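Local structure of acyl-CoA thioesterase (Alicyclobacillus acidocaldarius subsp. acidocaldarius, 3RQB) at residues Phe78-Val83 against Leu96-Asp101; Asp14-Ser19 against Ala45-Lys50. The protein is of unknown function but has a double hot-dog fold and probably hydrolyses the thioester bond of acyl-CoA. All coordinates share one frame; numbering follows the deposited sequence.

Contact 1. Residues Phe78-Val83 against Leu96-Asp101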
ATOM      1  N   PHE B  78     -11.989 -12.845 -18.969  1.00 54.23           N
ATOM      2  CA  PHE B  78     -12.366 -11.710 -18.146  1.00 49.91           C
ATOM      3  C   PHE B  78     -12.219 -10.473 -18.997  1.00 53.27           C
ATOM      4  O   PHE B  78     -11.704 -10.532 -20.118  1.00 49.24           O
ATOM      5  CB  PHE B  78     -11.450 -11.564 -16.949  1.00 40.54           C
ATOM      6  CG  PHE B  78     -10.025 -11.400 -17.325  1.00 42.27           C
ATOM      7  CD1 PHE B  78      -9.518 -10.157 -17.619  1.00 43.50           C
ATOM      8  CD2 PHE B  78      -9.191 -12.500 -17.411  1.00 45.65           C
ATOM      9  CE1 PHE B  78      -8.198 -10.015 -17.972  1.00 44.74           C
ATOM     10  CE2 PHE B  78      -7.866 -12.363 -17.773  1.00 42.87           C
ATOM     11  CZ  PHE B  78      -7.370 -11.124 -18.047  1.00 42.40           C
ATOM     12  N   VAL B  79     -12.701  -9.359 -18.463  1.00 55.89           N
ATOM     13  CA  VAL B  79     -12.616  -8.083 -19.141  1.00 50.33           C
ATOM     14  C   VAL B  79     -12.064  -7.026 -18.189  1.00 54.20           C
ATOM     15  O   VAL B  79     -12.428  -6.995 -17.014  1.00 61.75           O
ATOM     16  CB  VAL B  79     -14.000  -7.672 -19.645  1.00 45.50           C
ATOM     17  CG1 VAL B  79     -14.375  -6.285 -19.147  1.00 49.98           C
ATOM     18  CG2 VAL B  79     -14.037  -7.741 -21.148  1.00 49.55           C
ATOM     19  N   ILE B  80     -11.181  -6.166 -18.687  1.00 44.36           N
ATOM     20  CA  ILE B  80     -10.643  -5.099 -17.857  1.00 34.70           C
ATOM     21  C   ILE B  80     -10.927  -3.748 -18.453  1.00 46.73           C
ATOM     22  O   ILE B  80     -10.663  -3.512 -19.621  1.00 53.22           O
ATOM     23  CB  ILE B  80      -9.130  -5.203 -17.697  1.00 32.01           C
ATOM     24  CG1 ILE B  80      -8.749  -6.605 -17.216  1.00 43.27           C
ATOM     25  CG2 ILE B  80      -8.632  -4.134 -16.715  1.00 21.07           C
ATOM     26  CD1 ILE B  80      -7.251  -6.833 -17.077  1.00 44.27           C
ATOM     27  N   GLU B  81     -11.436  -2.842 -17.639  1.00 57.58           N
ATOM     28  CA  GLU B  81     -11.680  -1.491 -18.100  1.00 64.03           C
ATOM     29  C   GLU B  81     -10.705  -0.546 -17.418  1.00 60.70           C
ATOM     30  O   GLU B  81     -10.842  -0.258 -16.229  1.00 68.64           O
ATOM     31  CB  GLU B  81     -13.100  -1.115 -17.727  1.00 81.58           C
ATOM     32  CG  GLU B  81     -13.561   0.211 -18.237  1.00 98.81           C
ATOM     33  CD  GLU B  81     -15.017   0.434 -17.920  1.00112.37           C
ATOM     34  OE1 GLU B  81     -15.872  -0.178 -18.603  1.00115.24           O
ATOM     35  OE2 GLU B  81     -15.299   1.201 -16.972  1.00117.15           O
ATOM     36  N   ALA B  82      -9.737  -0.036 -18.172  1.00 53.67           N
ATOM     37  CA  ALA B  82      -8.689   0.805 -17.579  1.00 45.56           C
ATOM     38  C   ALA B  82      -8.787   2.296 -17.971  1.00 50.33           C
ATOM     39  O   ALA B  82      -8.528   2.651 -19.120  1.00 49.95           O
ATOM     40  CB  ALA B  82      -7.309   0.244 -17.923  1.00 31.24           C
ATOM     41  N   VAL B  83      -9.136   3.162 -17.010  1.00 56.28           N
ATOM     42  CA  VAL B  83      -9.280   4.605 -17.269  1.00 56.03           C
ATOM     43  C   VAL B  83      -8.051   5.428 -16.888  1.00 47.91           C
ATOM     44  O   VAL B  83      -7.571   5.353 -15.752  1.00 49.50           O
ATOM     45  CB  VAL B  83     -10.496   5.233 -16.525  1.00 45.65           C
ATOM     46  CG1 VAL B  83     -10.625   6.712 -16.875  1.00 46.21           C
ATOM     47  CG2 VAL B  83     -11.780   4.495 -16.853  1.00 42.52           C
ATOM     48  N   LEU B  96      -8.644   0.886 -12.602  1.00 47.41           N
ATOM     49  CA  LEU B  96      -8.935  -0.323 -13.363  1.00 50.79           C
ATOM     50  C   LEU B  96      -9.882  -1.282 -12.674  1.00 53.12           C
ATOM     51  O   LEU B  96      -9.960  -1.359 -11.439  1.00 45.97           O
ATOM     52  CB  LEU B  96      -7.655  -1.061 -13.741  1.00 60.22           C
ATOM     53  CG  LEU B  96      -6.504  -0.194 -14.237  1.00 64.83           C
ATOM     54  CD1 LEU B  96      -5.659   0.257 -13.056  1.00 66.47           C
ATOM     55  CD2 LEU B  96      -5.666  -0.966 -15.223  1.00 65.55           C
ATOM     56  N   THR B  97     -10.604  -2.013 -13.513  1.00 59.92           N
ATOM     57  CA  THR B  97     -11.633  -2.931 -13.076  1.00 53.94           C
ATOM     58  C   THR B  97     -11.638  -4.171 -13.959  1.00 48.79           C
ATOM     59  O   THR B  97     -11.639  -4.064 -15.188  1.00 49.29           O
ATOM     60  CB  THR B  97     -13.000  -2.242 -13.155  1.00 57.54           C
ATOM     61  OG1 THR B  97     -12.922  -0.956 -12.516  1.00 61.86           O
ATOM     62  CG2 THR B  97     -14.067  -3.091 -12.485  1.00 61.11           C
HETATM   63  N   MSE B  98     -11.657  -5.344 -13.334  1.00 50.18           N
HETATM   64  CA  MSE B  98     -11.707  -6.607 -14.064  1.00 46.11           C
HETATM   65  C   MSE B  98     -13.024  -7.329 -13.805  1.00 48.28           C
HETATM   66  O   MSE B  98     -13.366  -7.609 -12.660  1.00 53.31           O
HETATM   67  CB  MSE B  98     -10.533  -7.512 -13.677  1.00 42.30           C
HETATM   68  CG  MSE B  98     -10.620  -8.911 -14.285  1.00 49.26           C
HETATM   69 SE   MSE B  98      -9.313 -10.159 -13.551  0.56 50.94          SE
HETATM   70  CE  MSE B  98      -7.651  -9.169 -13.970  1.00 33.66           C
HETATM   71  N   MSE B  99     -13.754  -7.633 -14.874  1.00 51.50           N
HETATM   72  CA  MSE B  99     -15.043  -8.312 -14.762  1.00 50.22           C
HETATM   73  C   MSE B  99     -15.078  -9.649 -15.480  1.00 53.24           C
HETATM   74  O   MSE B  99     -14.499  -9.801 -16.548  1.00 54.96           O
HETATM   75  CB  MSE B  99     -16.156  -7.419 -15.310  1.00 47.22           C
HETATM   76  CG  MSE B  99     -16.522  -6.280 -14.384  1.00 46.90           C
HETATM   77 SE   MSE B  99     -17.208  -4.731 -15.333  0.44 60.58          SE
HETATM   78  CE  MSE B  99     -15.613  -4.278 -16.394  1.00 41.33           C
ATOM     79  N   GLN B 100     -15.760 -10.612 -14.869  1.00 60.09           N
ATOM     80  CA  GLN B 100     -16.117 -11.875 -15.515  1.00 61.01           C
ATOM     81  C   GLN B 100     -17.600 -12.110 -15.307  1.00 71.66           C
ATOM     82  O   GLN B 100     -18.094 -11.984 -14.183  1.00 73.20           O
ATOM     83  CB  GLN B 100     -15.370 -13.034 -14.879  1.00 47.53           C
ATOM     84  CG  GLN B 100     -14.036 -13.311 -15.476  1.00 48.72           C
ATOM     85  CD  GLN B 100     -13.258 -14.284 -14.636  1.00 54.27           C
ATOM     86  OE1 GLN B 100     -13.449 -14.352 -13.419  1.00 48.98           O
ATOM     87  NE2 GLN B 100     -12.382 -15.056 -15.276  1.00 57.21           N
ATOM     88  N   ASP B 101     -18.314 -12.462 -16.372  1.00 77.58           N
ATOM     89  CA  ASP B 101     -19.744 -12.728 -16.251  1.00 82.34           C
ATOM     90  C   ASP B 101     -20.474 -11.532 -15.632  1.00 79.58           C
ATOM     91  O   ASP B 101     -21.350 -11.707 -14.782  1.00 79.62           O
ATOM     92  CB  ASP B 101     -19.998 -13.969 -15.384  1.00 87.07           C
ATOM     93  CG  ASP B 101     -19.183 -15.171 -15.823  1.00 93.35           C
ATOM     94  OD1 ASP B 101     -19.538 -15.778 -16.858  1.00 95.91           O
ATOM     95  OD2 ASP B 101     -18.200 -15.518 -15.123  1.00 92.43           O
TER
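M98, a selenomethionine, lies over one face of the F78 ring. Its SE sits 4.3 Å from the centroid of the F78 ring, 24° off the ring normal and displaced toward the rim. This is a Met-aromatic contact. CG of M98 is anti to the backbone N (chi1 173°) and comes 3.7 Å from F78 CD1. The chain bends at its last torsion, and M98 CE ends 3.9 Å from I80 CD1. The I80 and M98 chains leave the sheet alongside each other. CG of F78 takes the crowded position between backbone N and carbonyl carbon (chi1 58°), which lays the ring beside M98. Further along the same face, L96 CD2 packs 3.4 Å from A82 CB. On the other face the V79 and M99 chains meet at a slant, with V79 CG1 3.6 Å from M99 CE.

The backbones behind these side chains form an antiparallel hairpin of strands 77-87 and 91-100. V79 and M99 are a hydrogen-bonded pair: V79 N gives to M99 O at 2.7 Å, and M99 N gives to V79 O at 2.6 Å. Both donors lie in the plane of the carbonyl they meet. Beyond this pair E81 N bonds T97 O, but the pairing loosens here. The return bond from T97 N to E81 O is longer and bent, with the donor above the carbonyl plane. Q100 lays its CG against F78 CB, while its NE2 bonds to K74 O and P77 O in the same chain.

F78, I80, A82, L96 and M98 are buried, and helix 41-53 packs on most of this face. V79, E81, T97 and M99 are partly exposed on the other. The chemistry is therefore divided: backbone bonds set the strand pairing, while apolar and Met-aromatic packing fills the side that faces helix 41-53.

Contact 2. Residues Asp14-Ser19 against Ala45-Lys50; sequences DATALS and AATMLK
Helix 41-53 is the helix of the N-terminal hot-dog domain, the sausage in the sheet's bun. Residues 14-19 run along one flank of it, leading from the short helix 11-15 toward strand 19-20. The closest backbone approach is between T16 and T47, whose CA atoms are 5.0 Å apart.

T16 points its methyl at the helix. T16 CG2 lies 3.7 Å from T47 OG1 and 4.2 Å from A46 CB, and T16 CB lies 4.1 Å from K50 CG. So the side chain sits over one turn of the helix, among A46, T47 and K50. The T16 and T47 side chains pass antiparallel to one another. Their hydroxyls are not bonded to each other. Instead each bonds the carbonyl O four residues earlier in the chain, T16 OG1 to F12 O and T47 OG1 to I43 O. This satisfies two buried polar groups locally and leaves carbon to make most of the contact.

L18 adds a second touch. Its CD1 reaches K50 CB at 4.2 Å, and its CD2 comes 4.3 Å from T47 CG2. K50 presents CB and CG to this surface, then bends at chi2 and chi3 so that its amine leads away. K50 NZ forms a long, weak ion pair with D181 OD2.

The same helix also meets other elements. A46 and K50, which already touch T16, and L49 lie against A183 of helix 182-188. A45 and L49 rest on V67 and L65 of strand 61-69, while M48 reaches T106 and A108 of strand 103-113.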
ATOM      1  N   ASP B  14       2.197 -15.088 -21.772  1.00 55.88           N
ATOM      2  CA  ASP B  14       1.027 -15.814 -22.217  1.00 62.46           C
ATOM      3  C   ASP B  14      -0.158 -15.512 -21.302  1.00 57.18           C
ATOM      4  O   ASP B  14      -1.257 -15.246 -21.765  1.00 58.67           O
ATOM      5  CB  ASP B  14       1.329 -17.311 -22.251  1.00 78.13           C
ATOM      6  CG  ASP B  14       0.550 -18.038 -23.323  1.00 93.83           C
ATOM      7  OD1 ASP B  14      -0.371 -18.805 -22.965  1.00100.08           O
ATOM      8  OD2 ASP B  14       0.855 -17.835 -24.521  1.00 97.45           O
ATOM      9  N   ALA B  15       0.072 -15.532 -19.996  1.00 56.72           N
ATOM     10  CA  ALA B  15      -0.989 -15.250 -19.028  1.00 60.39           C
ATOM     11  C   ALA B  15      -1.450 -13.804 -19.090  1.00 63.13           C
ATOM     12  O   ALA B  15      -2.640 -13.509 -18.948  1.00 67.10           O
ATOM     13  CB  ALA B  15      -0.516 -15.569 -17.630  1.00 62.65           C
ATOM     14  N   THR B  16      -0.494 -12.904 -19.289  1.00 58.55           N
ATOM     15  CA  THR B  16      -0.772 -11.472 -19.286  1.00 52.06           C
ATOM     16  C   THR B  16      -1.047 -10.945 -20.686  1.00 59.63           C
ATOM     17  O   THR B  16      -1.176  -9.735 -20.886  1.00 64.86           O
ATOM     18  CB  THR B  16       0.371 -10.667 -18.667  1.00 41.92           C
ATOM     19  OG1 THR B  16       1.514 -10.721 -19.533  1.00 39.99           O
ATOM     20  CG2 THR B  16       0.724 -11.215 -17.276  1.00 41.66           C
ATOM     21  N   ALA B  17      -1.090 -11.844 -21.665  1.00 60.76           N
ATOM     22  CA  ALA B  17      -1.465 -11.444 -23.014  1.00 58.48           C
ATOM     23  C   ALA B  17      -2.864 -10.835 -22.973  1.00 51.08           C
ATOM     24  O   ALA B  17      -3.795 -11.432 -22.419  1.00 55.89           O
ATOM     25  CB  ALA B  17      -1.418 -12.638 -23.967  1.00 58.18           C
ATOM     26  N   LEU B  18      -2.999  -9.641 -23.546  1.00 36.47           N
ATOM     27  CA  LEU B  18      -4.280  -8.949 -23.615  1.00 38.87           C
ATOM     28  C   LEU B  18      -4.581  -8.539 -25.048  1.00 58.35           C
ATOM     29  O   LEU B  18      -3.717  -8.596 -25.931  1.00 66.32           O
ATOM     30  CB  LEU B  18      -4.290  -7.697 -22.735  1.00 37.10           C
ATOM     31  CG  LEU B  18      -4.014  -7.877 -21.241  1.00 40.67           C
ATOM     32  CD1 LEU B  18      -4.130  -6.559 -20.478  1.00 35.47           C
ATOM     33  CD2 LEU B  18      -4.952  -8.929 -20.657  1.00 43.68           C
ATOM     34  N   SER B  19      -5.827  -8.155 -25.284  1.00 61.73           N
ATOM     35  CA  SER B  19      -6.180  -7.532 -26.542  1.00 63.93           C
ATOM     36  C   SER B  19      -7.049  -6.327 -26.238  1.00 57.28           C
ATOM     37  O   SER B  19      -7.770  -6.299 -25.241  1.00 54.41           O
ATOM     38  CB  SER B  19      -6.924  -8.508 -27.449  1.00 70.96           C
ATOM     39  OG  SER B  19      -8.303  -8.533 -27.131  1.00 76.85           O
ATOM     40  N   ALA B  45      -2.192  -9.295 -10.698  1.00 46.87           N
ATOM     41  CA  ALA B  45      -1.752  -7.918 -10.513  1.00 47.34           C
ATOM     42  C   ALA B  45      -0.903  -7.452 -11.689  1.00 41.08           C
ATOM     43  O   ALA B  45      -1.056  -6.321 -12.150  1.00 35.37           O
ATOM     44  CB  ALA B  45      -0.991  -7.763  -9.189  1.00 45.78           C
ATOM     45  N   ALA B  46      -0.007  -8.322 -12.161  1.00 43.47           N
ATOM     46  CA  ALA B  46       0.785  -8.054 -13.360  1.00 41.14           C
ATOM     47  C   ALA B  46      -0.174  -7.774 -14.509  1.00 43.40           C
ATOM     48  O   ALA B  46      -0.080  -6.754 -15.190  1.00 39.44           O
ATOM     49  CB  ALA B  46       1.671  -9.237 -13.684  1.00 36.23           C
ATOM     50  N   THR B  47      -1.126  -8.677 -14.696  1.00 47.98           N
ATOM     51  CA  THR B  47      -2.214  -8.442 -15.636  1.00 51.49           C
ATOM     52  C   THR B  47      -2.904  -7.075 -15.465  1.00 45.54           C
ATOM     53  O   THR B  47      -3.100  -6.366 -16.438  1.00 48.77           O
ATOM     54  CB  THR B  47      -3.260  -9.552 -15.543  1.00 55.76           C
ATOM     55  OG1 THR B  47      -2.682 -10.773 -16.014  1.00 56.73           O
ATOM     56  CG2 THR B  47      -4.459  -9.202 -16.393  1.00 57.19           C
HETATM   57  N   MSE B  48      -3.274  -6.707 -14.241  1.00 44.51           N
HETATM   58  CA  MSE B  48      -3.897  -5.406 -13.995  1.00 49.25           C
HETATM   59  C   MSE B  48      -3.025  -4.257 -14.489  1.00 51.23           C
HETATM   60  O   MSE B  48      -3.542  -3.224 -14.915  1.00 50.80           O
HETATM   61  CB  MSE B  48      -4.208  -5.204 -12.506  1.00 56.60           C
HETATM   62  CG  MSE B  48      -5.381  -6.029 -11.996  1.00 62.61           C
HETATM   63 SE   MSE B  48      -7.005  -5.749 -13.047  0.75 62.00          SE
HETATM   64  CE  MSE B  48      -8.035  -4.736 -11.737  1.00 59.57           C
ATOM     65  N   LEU B  49      -1.706  -4.436 -14.421  1.00 49.33           N
ATOM     66  CA  LEU B  49      -0.746  -3.384 -14.784  1.00 46.19           C
ATOM     67  C   LEU B  49      -0.525  -3.213 -16.299  1.00 45.49           C
ATOM     68  O   LEU B  49      -0.434  -2.080 -16.811  1.00 38.30           O
ATOM     69  CB  LEU B  49       0.589  -3.643 -14.085  1.00 47.31           C
ATOM     70  CG  LEU B  49       1.714  -2.634 -14.324  1.00 45.05           C
ATOM     71  CD1 LEU B  49       1.344  -1.258 -13.782  1.00 39.43           C
ATOM     72  CD2 LEU B  49       3.004  -3.133 -13.688  1.00 43.46           C
ATOM     73  N   LYS B  50      -0.433  -4.339 -17.007  1.00 44.58           N
ATOM     74  CA  LYS B  50      -0.259  -4.313 -18.449  1.00 50.18           C
ATOM     75  C   LYS B  50      -1.358  -3.487 -19.072  1.00 48.59           C
ATOM     76  O   LYS B  50      -1.104  -2.705 -19.979  1.00 49.90           O
ATOM     77  CB  LYS B  50      -0.290  -5.720 -19.037  1.00 65.68           C
ATOM     78  CG  LYS B  50       0.845  -6.599 -18.564  1.00 80.71           C
ATOM     79  CD  LYS B  50       2.187  -5.899 -18.721  1.00 92.20           C
ATOM     80  CE  LYS B  50       2.601  -5.777 -20.181  1.00 97.87           C
ATOM     81  NZ  LYS B  50       3.922  -5.090 -20.312  1.00101.95           N
TER

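Helix 41-53 connects the two contacts, whose centres are about 11 Å apart. T47 takes part in both settings. Its OG1 meets T16, and its CG2 is shared, touching L18 in contact 2 and lying 3.7 Å from I80 CD1 and 3.9 Å from F78 CZ in contact 1. M48 points away from residues 14-19 and toward the sheet, where its SE comes 3.6 Å from M98 CE. L96 CD2 also packs against the backbone of M48. Contact 1 thus gives part of the sheet surface under the helix, and contact 2 packs residues 14-19 on the helix flank. No ligand marks an active site here, so the link is one of hot-dog core packing.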